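Local coordinates for cerato-platanin-like protein (Moniliophthora perniciosa, PDB 3SUK) that is of unknown function but belongs to the secreted cerato-platanin family, whose members are built on a double-psi beta-barrel, at residues A[22-27]-A[51-56]; A[47-52]-A[82-87]; A[61-66]-A[115-120]. All blocks are in the same frame, centred on the assembly; numbering follows the deposited sequence.

Contact 1: A[22-27]-A[51-56]; sequences VACSTG and SDIGGF
Two loops of the cerato-platanin domain, both without regular secondary structure, meet here: residues 22-27 lie in the loop that follows strand 4-8, residues 51-56 in the loop that follows strand 47-50. In the second loop the contact starts at I53, the buried end. Its CB heads toward the first loop, and with CG2 anti to the backbone N and CG1 beside it (chi1 -72°) both branches are turned to the sulfur of C24, a disulfide cysteine at the centre of an inverse gamma turn. CD1 of I53 lies 3.8 Å from SG of C24, and CG2 of I53 touches the same sulfur at 4.0 Å. The methyl of A23 is a looser neighbour of I53 CG2. At G55 the backbone itself makes the surface: A23 CB rests 3.9 Å from G55 C. The G55 backbone angles would jam a CB against the preceding carbonyl oxygen. The chain then brings F56 alongside A23, where F56 CA points its hydrogen at A23 O (3.5 Å, angle at H 166°), a nearly straight CA-H...O contact. CG of F56 is anti to the backbone N (chi1 -176°), which sends the ring out along the first loop to T26. There T26 CG2 meets the ring edge near its plane, 3.3 Å from both F56 CE1 and F56 CZ, a tight fit for carbon atoms. A CB at G27 would clash with F56 CZ, 3.0 Å away, and the backbone angles of G27 alone would jam one against the preceding carbonyl oxygen. No hydrogen bond joins the two loops. Their contact changes along its length from sulfur and methyl groups at C24 and I53 to the ring edge of F56, an exposed residue, so it relies on close van der Waals fit and one CA-H...O contact.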
loop_
_atom_site.group_PDB
_atom_site.type_symbol
_atom_site.label_atom_id
_atom_site.label_comp_id
_atom_site.label_asym_id
_atom_site.label_seq_id
_atom_site.Cartn_x
_atom_site.Cartn_y
_atom_site.Cartn_z
ATOM N N VAL A 22 4.577 -9.581 7.608
ATOM C CA VAL A 22 3.256 -9.015 7.385
ATOM C C VAL A 22 2.213 -10.115 7.293
ATOM O O VAL A 22 2.528 -11.239 7.279
ATOM C CB VAL A 22 3.206 -8.086 6.111
ATOM C CG1 VAL A 22 4.155 -6.944 6.262
ATOM C CG2 VAL A 22 3.637 -8.883 4.877
ATOM N N ALA A 23 0.956 -9.737 7.254
ATOM C CA ALA A 23 -0.130 -10.655 7.223
ATOM C C ALA A 23 -0.076 -11.569 5.985
ATOM O O ALA A 23 -0.455 -12.692 6.076
ATOM C CB ALA A 23 -1.419 -9.902 7.252
ATOM N N CYS A 24 0.363 -11.015 4.863
ATOM C CA CYS A 24 0.413 -11.730 3.581
ATOM C C CYS A 24 1.732 -12.466 3.351
ATOM O O CYS A 24 2.359 -12.320 2.372
ATOM C CB CYS A 24 0.116 -10.792 2.403
ATOM S SG CYS A 24 -1.509 -9.887 2.587
ATOM N N SER A 25 2.045 -13.291 4.334
ATOM C CA SER A 25 3.282 -14.020 4.343
ATOM C C SER A 25 3.101 -15.388 3.640
ATOM O O SER A 25 3.338 -15.491 2.490
ATOM C CB SER A 25 3.717 -14.182 5.821
ATOM O OG SER A 25 2.758 -14.792 6.619
ATOM N N THR A 26 2.579 -16.336 4.364
ATOM C CA THR A 26 2.465 -17.731 4.057
ATOM C C THR A 26 1.000 -18.076 3.675
ATOM O O THR A 26 0.154 -17.223 3.613
ATOM C CB THR A 26 3.007 -18.373 5.435
ATOM O OG1 THR A 26 4.370 -18.744 5.389
ATOM C CG2 THR A 26 2.098 -19.173 6.190
ATOM N N GLY A 27 0.700 -19.336 3.403
ATOM C CA GLY A 27 -0.655 -19.776 3.112
ATOM C C GLY A 27 -1.020 -19.622 1.649
ATOM O O GLY A 27 -0.264 -19.100 0.898
ATOM N N SER A 51 -7.167 -2.096 5.149
ATOM C CA SER A 51 -8.270 -2.705 5.900
ATOM C C SER A 51 -9.024 -3.732 5.079
ATOM O O SER A 51 -9.756 -4.528 5.608
ATOM C CB SER A 51 -9.210 -1.637 6.472
ATOM O OG SER A 51 -9.616 -0.699 5.541
ATOM N N ASP A 52 -8.795 -3.734 3.771
ATOM C CA ASP A 52 -9.359 -4.779 2.897
ATOM C C ASP A 52 -8.763 -6.146 3.228
ATOM O O ASP A 52 -9.335 -7.141 2.939
ATOM C CB ASP A 52 -9.172 -4.485 1.397
ATOM C CG ASP A 52 -10.087 -3.403 0.880
ATOM O OD1 ASP A 52 -10.888 -2.895 1.626
ATOM O OD2 ASP A 52 -10.007 -3.106 -0.293
ATOM N N ILE A 53 -7.557 -6.129 3.760
ATOM C CA ILE A 53 -6.878 -7.339 4.152
ATOM C C ILE A 53 -7.181 -7.569 5.654
ATOM O O ILE A 53 -6.699 -6.871 6.498
ATOM C CB ILE A 53 -5.341 -7.225 3.893
ATOM C CG1 ILE A 53 -5.054 -7.270 2.385
ATOM C CG2 ILE A 53 -4.614 -8.331 4.593
ATOM C CD1 ILE A 53 -3.675 -6.766 1.986
ATOM N N GLY A 54 -8.025 -8.559 5.904
ATOM C CA GLY A 54 -8.457 -8.927 7.240
ATOM C C GLY A 54 -7.329 -9.435 8.103
ATOM O O GLY A 54 -7.339 -9.296 9.288
ATOM N N GLY A 55 -6.388 -10.119 7.493
ATOM C CA GLY A 55 -5.315 -10.775 8.201
ATOM C C GLY A 55 -4.749 -11.875 7.324
ATOM O O GLY A 55 -4.911 -11.842 6.122
ATOM N N PHE A 56 -4.158 -12.875 7.960
ATOM C CA PHE A 56 -3.506 -13.992 7.296
ATOM C C PHE A 56 -4.404 -14.661 6.300
ATOM O O PHE A 56 -5.528 -14.882 6.539
ATOM C CB PHE A 56 -3.209 -15.068 8.351
ATOM C CG PHE A 56 -2.444 -16.232 7.825
ATOM C CD1 PHE A 56 -1.111 -16.139 7.582
ATOM C CD2 PHE A 56 -3.066 -17.396 7.561
ATOM C CE1 PHE A 56 -0.406 -17.218 7.071
ATOM C CE2 PHE A 56 -2.358 -18.464 7.054
ATOM C CZ PHE A 56 -1.029 -18.335 6.817
#

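Contact 2: A[47-52]-A[82-87]; sequences IGASSD and AIDHAG
Backbone hydrogen bonds carry most of this buried contact, which lays strand 47-50 parallel to the end of strand 74-83 and the chain that follows it, within the sheet of the double-psi beta-barrel of this family. I83 N donates to G48 O (2.9 Å, 169° at the hydrogen), nearly along the carbonyl axis. The chain turns a corner at D84, yet the pairing resumes: S50 N donates to D84 O at 3.0 Å from above the carbonyl plane. A86 N reaches S50 O at 3.1 Å from far out of that plane, well away from its lone pairs. CA-H...O contacts run beside these bonds, the shortest from S51 CA to A86 O (3.2 Å).

Side-chain contacts are small. Two are apolar: A49 CB sits 3.7 Å from A86 CB, and at the far end I47 and I83 cross obliquely and touch tip to tip, CD1 to CD1 at 4.1 Å. The CB of D84 lies beside A49 CB, and S50 CB meets A82 CB at 3.9 Å.

Local polar bonds lie within each segment. S50 OG, anti to the backbone N (chi1 169°), accepts from D52 N at 3.0 Å in an ST turn where the chain leaves the strand. D84 OD1 takes the N-H of H85 from above its carboxylate plane; Y12 OH binds the other oxygen, OD2, so both carboxylate oxygens are held.

On its other side strand 47-50 pairs with the antiparallel strand 90-92, with backbone hydrogen bonds between A49 and N91 and between I47 and A93, while strand 74-83 has the antiparallel strand 64-71 as its second neighbour.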
loop_
_atom_site.group_PDB
_atom_site.type_symbol
_atom_site.label_atom_id
_atom_site.label_comp_id
_atom_site.label_asym_id
_atom_site.label_seq_id
_atom_site.Cartn_x
_atom_site.Cartn_y
_atom_site.Cartn_z
ATOM N N ILE A 47 3.705 0.515 -1.650
ATOM C CA ILE A 47 3.209 -0.657 -0.941
ATOM C C ILE A 47 2.638 -0.221 0.404
ATOM O O ILE A 47 2.970 0.835 0.890
ATOM C CB ILE A 47 4.294 -1.723 -0.704
ATOM C CG1 ILE A 47 5.453 -1.136 0.093
ATOM C CG2 ILE A 47 4.776 -2.361 -2.021
ATOM C CD1 ILE A 47 6.337 -2.152 0.768
ATOM N N GLY A 48 1.763 -1.041 0.956
ATOM C CA GLY A 48 1.211 -0.731 2.254
ATOM C C GLY A 48 0.222 -1.744 2.781
ATOM O O GLY A 48 -0.060 -2.742 2.179
ATOM N N ALA A 49 -0.318 -1.405 3.943
ATOM C CA ALA A 49 -1.376 -2.162 4.576
ATOM C C ALA A 49 -2.733 -1.587 4.141
ATOM O O ALA A 49 -2.784 -0.406 3.843
ATOM C CB ALA A 49 -1.224 -2.086 6.094
ATOM N N SER A 50 -3.768 -2.429 4.092
ATOM C CA SER A 50 -5.136 -2.013 3.837
ATOM C C SER A 50 -6.103 -2.768 4.761
ATOM O O SER A 50 -5.906 -3.898 5.066
ATOM C CB SER A 50 -5.515 -2.271 2.382
ATOM O OG SER A 50 -6.887 -2.123 2.162
ATOM N N SER A 51 -7.167 -2.096 5.149
ATOM C CA SER A 51 -8.270 -2.705 5.900
ATOM C C SER A 51 -9.024 -3.732 5.079
ATOM O O SER A 51 -9.756 -4.528 5.608
ATOM C CB SER A 51 -9.210 -1.637 6.472
ATOM O OG SER A 51 -9.616 -0.699 5.541
ATOM N N ASP A 52 -8.795 -3.734 3.771
ATOM C CA ASP A 52 -9.359 -4.779 2.897
ATOM C C ASP A 52 -8.763 -6.146 3.228
ATOM O O ASP A 52 -9.335 -7.141 2.939
ATOM C CB ASP A 52 -9.172 -4.485 1.397
ATOM C CG ASP A 52 -10.087 -3.403 0.880
ATOM O OD1 ASP A 52 -10.888 -2.895 1.626
ATOM O OD2 ASP A 52 -10.007 -3.106 -0.293
ATOM N N ALA A 82 -1.305 -3.774 -1.829
ATOM C CA ALA A 82 -1.586 -4.047 -0.428
ATOM C C ALA A 82 -1.050 -5.411 -0.016
ATOM O O ALA A 82 -1.321 -6.365 -0.630
ATOM C CB ALA A 82 -3.091 -3.906 -0.170
ATOM N N ILE A 83 -0.241 -5.386 1.023
ATOM C CA ILE A 83 0.445 -6.579 1.521
ATOM C C ILE A 83 0.239 -6.934 3.007
ATOM O O ILE A 83 0.884 -7.809 3.511
ATOM C CB ILE A 83 1.969 -6.434 1.251
ATOM C CG1 ILE A 83 2.610 -5.338 2.120
ATOM C CG2 ILE A 83 2.210 -6.181 -0.251
ATOM C CD1 ILE A 83 4.118 -5.324 2.118
ATOM N N ASP A 84 -0.586 -6.167 3.702
ATOM C CA ASP A 84 -0.685 -6.314 5.158
ATOM C C ASP A 84 -2.060 -5.797 5.569
ATOM O O ASP A 84 -2.702 -5.145 4.802
ATOM C CB ASP A 84 0.455 -5.518 5.813
ATOM C CG ASP A 84 0.764 -5.911 7.270
ATOM O OD1 ASP A 84 0.188 -6.853 7.761
ATOM O OD2 ASP A 84 1.597 -5.185 7.821
ATOM N N HIS A 85 -2.464 -6.135 6.777
ATOM C CA HIS A 85 -3.689 -5.640 7.397
ATOM C C HIS A 85 -3.494 -4.244 8.000
ATOM O O HIS A 85 -2.573 -4.042 8.657
ATOM C CB HIS A 85 -4.122 -6.627 8.513
ATOM C CG HIS A 85 -5.217 -6.096 9.404
ATOM N ND1 HIS A 85 -6.522 -5.994 9.000
ATOM C CD2 HIS A 85 -5.176 -5.592 10.653
ATOM C CE1 HIS A 85 -7.248 -5.486 9.974
ATOM N NE2 HIS A 85 -6.455 -5.245 10.990
ATOM N N ALA A 86 -4.466 -3.362 7.779
ATOM C CA ALA A 86 -4.567 -2.071 8.466
ATOM C C ALA A 86 -5.910 -2.064 9.176
ATOM O O ALA A 86 -6.834 -2.679 8.753
ATOM C CB ALA A 86 -4.521 -0.947 7.463
ATOM N N GLY A 87 -5.976 -1.346 10.274
ATOM C CA GLY A 87 -7.223 -1.181 10.980
ATOM C C GLY A 87 -8.228 -0.297 10.271
ATOM O O GLY A 87 -9.359 -0.401 10.517
#

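Contact 3: A[61-66]-A[115-120]; sequences CGNCYT and SQQVAR
N63 and R120 meet because both swing CG anti to the carbonyl carbon (chi1 -80° in N63, -69° in R120) and the arginine then folds again at chi2 (-71°). This folding brings the guanidinium back over G62, at the end of an antiparallel strand pair, 64-66 with 115-118, in the double-psi beta-barrel of this family. NE and NH2 of R120 grip N63 OD1 side-on, NH2 at 2.9 Å and NE at 3.1 Å in the carbonyl plane, so one oxygen takes two N-H groups. G62 C lies against one guanidinium face, offset toward the rim. The amide nitrogen ND2 of N63 is used as well, donating to Y65 OH, a hydroxyl that also bonds D52; both branches of the amide are thus held. An alanine in place of R120 would remove both donors to N63 OD1 and the cover over G62, and would probably leave the asparagine amide less firmly oriented.

Between the strands, T66 and Q116 exchange two backbone bonds, T66 N to Q116 O at 2.9 Å being the shorter, and V118 N donates almost straight to C64 O at 3.0 Å. On the face of C64, T66 and V118, C64 SG, disulfide-bonded to C123, touches V118 CG2 at 3.5 Å, and V118 CG1 lies against T66 OG1, whose hydrogen-bond partner is N79. On the other face Q117 crosses the Y65 ring obliquely and its extended side chain carries NE2 to the end of the strand pair. There one water accepts from Q117 NE2 (2.7 Å) and C64 N (2.9 Å) and donates to V118 O (2.8 Å).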
loop_
_atom_site.group_PDB
_atom_site.type_symbol
_atom_site.label_atom_id
_atom_site.label_comp_id
_atom_site.label_asym_id
_atom_site.label_seq_id
_atom_site.Cartn_x
_atom_site.Cartn_y
_atom_site.Cartn_z
ATOM N N CYS A 61 -4.909 -10.108 -0.278
ATOM C CA CYS A 61 -3.442 -10.005 -0.335
ATOM C C CYS A 61 -2.983 -9.845 -1.778
ATOM O O CYS A 61 -3.286 -10.666 -2.615
ATOM C CB CYS A 61 -2.773 -11.291 0.247
ATOM S SG CYS A 61 -2.801 -11.309 2.092
ATOM N N GLY A 62 -2.237 -8.784 -2.017
ATOM C CA GLY A 62 -1.776 -8.470 -3.358
ATOM C C GLY A 62 -2.679 -7.550 -4.167
ATOM O O GLY A 62 -2.331 -7.167 -5.247
ATOM N N ASN A 63 -3.779 -7.095 -3.589
ATOM C CA ASN A 63 -4.635 -6.215 -4.338
ATOM C C ASN A 63 -3.921 -4.943 -4.747
ATOM O O ASN A 63 -3.148 -4.391 -4.031
ATOM C CB ASN A 63 -5.902 -5.864 -3.572
ATOM C CG ASN A 63 -6.973 -6.962 -3.650
ATOM O OD1 ASN A 63 -6.803 -7.966 -4.277
ATOM N ND2 ASN A 63 -8.015 -6.753 -2.944
ATOM N N CYS A 64 -4.263 -4.503 -5.936
ATOM C CA CYS A 64 -3.683 -3.346 -6.565
ATOM C C CYS A 64 -4.720 -2.227 -6.605
ATOM O O CYS A 64 -5.769 -2.424 -7.077
ATOM C CB CYS A 64 -3.294 -3.745 -8.001
ATOM S SG CYS A 64 -2.482 -2.433 -8.972
ATOM N N TYR A 65 -4.355 -1.073 -6.083
ATOM C CA TYR A 65 -5.232 0.062 -5.960
ATOM C C TYR A 65 -4.642 1.296 -6.615
ATOM O O TYR A 65 -3.492 1.607 -6.427
ATOM C CB TYR A 65 -5.472 0.378 -4.488
ATOM C CG TYR A 65 -6.102 -0.735 -3.715
ATOM C CD1 TYR A 65 -5.316 -1.683 -3.095
ATOM C CD2 TYR A 65 -7.481 -0.836 -3.590
ATOM C CE1 TYR A 65 -5.871 -2.680 -2.362
ATOM C CE2 TYR A 65 -8.048 -1.856 -2.879
ATOM C CZ TYR A 65 -7.242 -2.789 -2.296
ATOM O OH TYR A 65 -7.794 -3.809 -1.588
ATOM N N THR A 66 -5.473 2.013 -7.336
ATOM C CA THR A 66 -5.120 3.325 -7.830
ATOM C C THR A 66 -5.665 4.278 -6.796
ATOM O O THR A 66 -6.849 4.338 -6.562
ATOM C CB THR A 66 -5.738 3.620 -9.197
ATOM O OG1 THR A 66 -5.164 2.737 -10.153
ATOM C CG2 THR A 66 -5.436 5.023 -9.614
ATOM N N SER A 115 -9.844 5.813 -3.582
ATOM C CA SER A 115 -9.199 4.559 -3.898
ATOM C C SER A 115 -10.113 3.726 -4.810
ATOM O O SER A 115 -11.295 3.593 -4.578
ATOM C CB SER A 115 -8.904 3.804 -2.595
ATOM O OG SER A 115 -8.396 2.510 -2.870
ATOM N N GLN A 116 -9.496 3.174 -5.840
ATOM C CA GLN A 116 -10.161 2.290 -6.760
ATOM C C GLN A 116 -9.288 1.049 -6.971
ATOM O O GLN A 116 -8.237 1.188 -7.517
ATOM C CB GLN A 116 -10.314 3.026 -8.106
ATOM C CG GLN A 116 -11.055 2.264 -9.146
ATOM C CD GLN A 116 -12.327 1.644 -8.588
ATOM O OE1 GLN A 116 -13.273 2.343 -8.266
ATOM N NE2 GLN A 116 -12.338 0.347 -8.445
ATOM N N GLN A 117 -9.748 -0.132 -6.638
ATOM C CA GLN A 117 -9.035 -1.319 -7.052
ATOM C C GLN A 117 -9.014 -1.435 -8.569
ATOM O O GLN A 117 -9.987 -1.120 -9.217
ATOM C CB GLN A 117 -9.687 -2.562 -6.453
ATOM C CG GLN A 117 -8.803 -3.759 -6.650
ATOM C CD GLN A 117 -9.355 -5.033 -6.134
ATOM O OE1 GLN A 117 -10.492 -5.144 -5.770
ATOM N NE2 GLN A 117 -8.543 -5.990 -6.119
ATOM N N VAL A 118 -7.886 -1.893 -9.075
ATOM C CA VAL A 118 -7.665 -2.177 -10.470
ATOM C C VAL A 118 -7.107 -3.609 -10.593
ATOM O O VAL A 118 -6.917 -4.312 -9.637
ATOM C CB VAL A 118 -6.696 -1.161 -11.132
ATOM C CG1 VAL A 118 -7.309 0.241 -11.139
ATOM C CG2 VAL A 118 -5.364 -1.160 -10.409
ATOM N N ALA A 119 -6.903 -4.044 -11.822
ATOM C CA ALA A 119 -6.409 -5.376 -12.053
ATOM C C ALA A 119 -5.036 -5.560 -11.423
ATOM O O ALA A 119 -4.266 -4.656 -11.360
ATOM C CB ALA A 119 -6.345 -5.694 -13.552
ATOM N N ARG A 120 -4.779 -6.788 -10.997
ATOM C CA ARG A 120 -3.552 -7.145 -10.320
ATOM C C ARG A 120 -2.370 -6.807 -11.243
ATOM O O ARG A 120 -1.341 -6.336 -10.804
ATOM C CB ARG A 120 -3.533 -8.649 -9.961
ATOM C CG ARG A 120 -4.520 -9.132 -8.856
ATOM C CD ARG A 120 -4.061 -8.616 -7.500
ATOM N NE ARG A 120 -4.942 -9.075 -6.430
ATOM C CZ ARG A 120 -4.789 -10.207 -5.786
ATOM N NH1 ARG A 120 -3.827 -11.032 -6.120
ATOM N NH2 ARG A 120 -5.641 -10.522 -4.829
HETATM O O HOH W 1 -6.217 -6.007 -7.504
#

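How the contacts relate
The three contacts touch one another. Contacts 1 and 2, with centres about 8 Å apart, share S51 and D52; I53 O of contact 1 accepts from H85 ND1 of contact 2 at 2.7 Å, and A23 N reaches D84 OD1 at 3.0 Å. Contact 3 lies farther from contact 1, about 15 Å between centres, yet the C24-C61 disulfide joins them (SG to SG 2.0 Å). Contacts 2 and 3 meet where G62 N, in the loop that leads into strand 64-71, lies 2.9 Å from A82 O. D52, in both contacts 1 and 2, places OD2 2.7 Å from Y65 OH of contact 3.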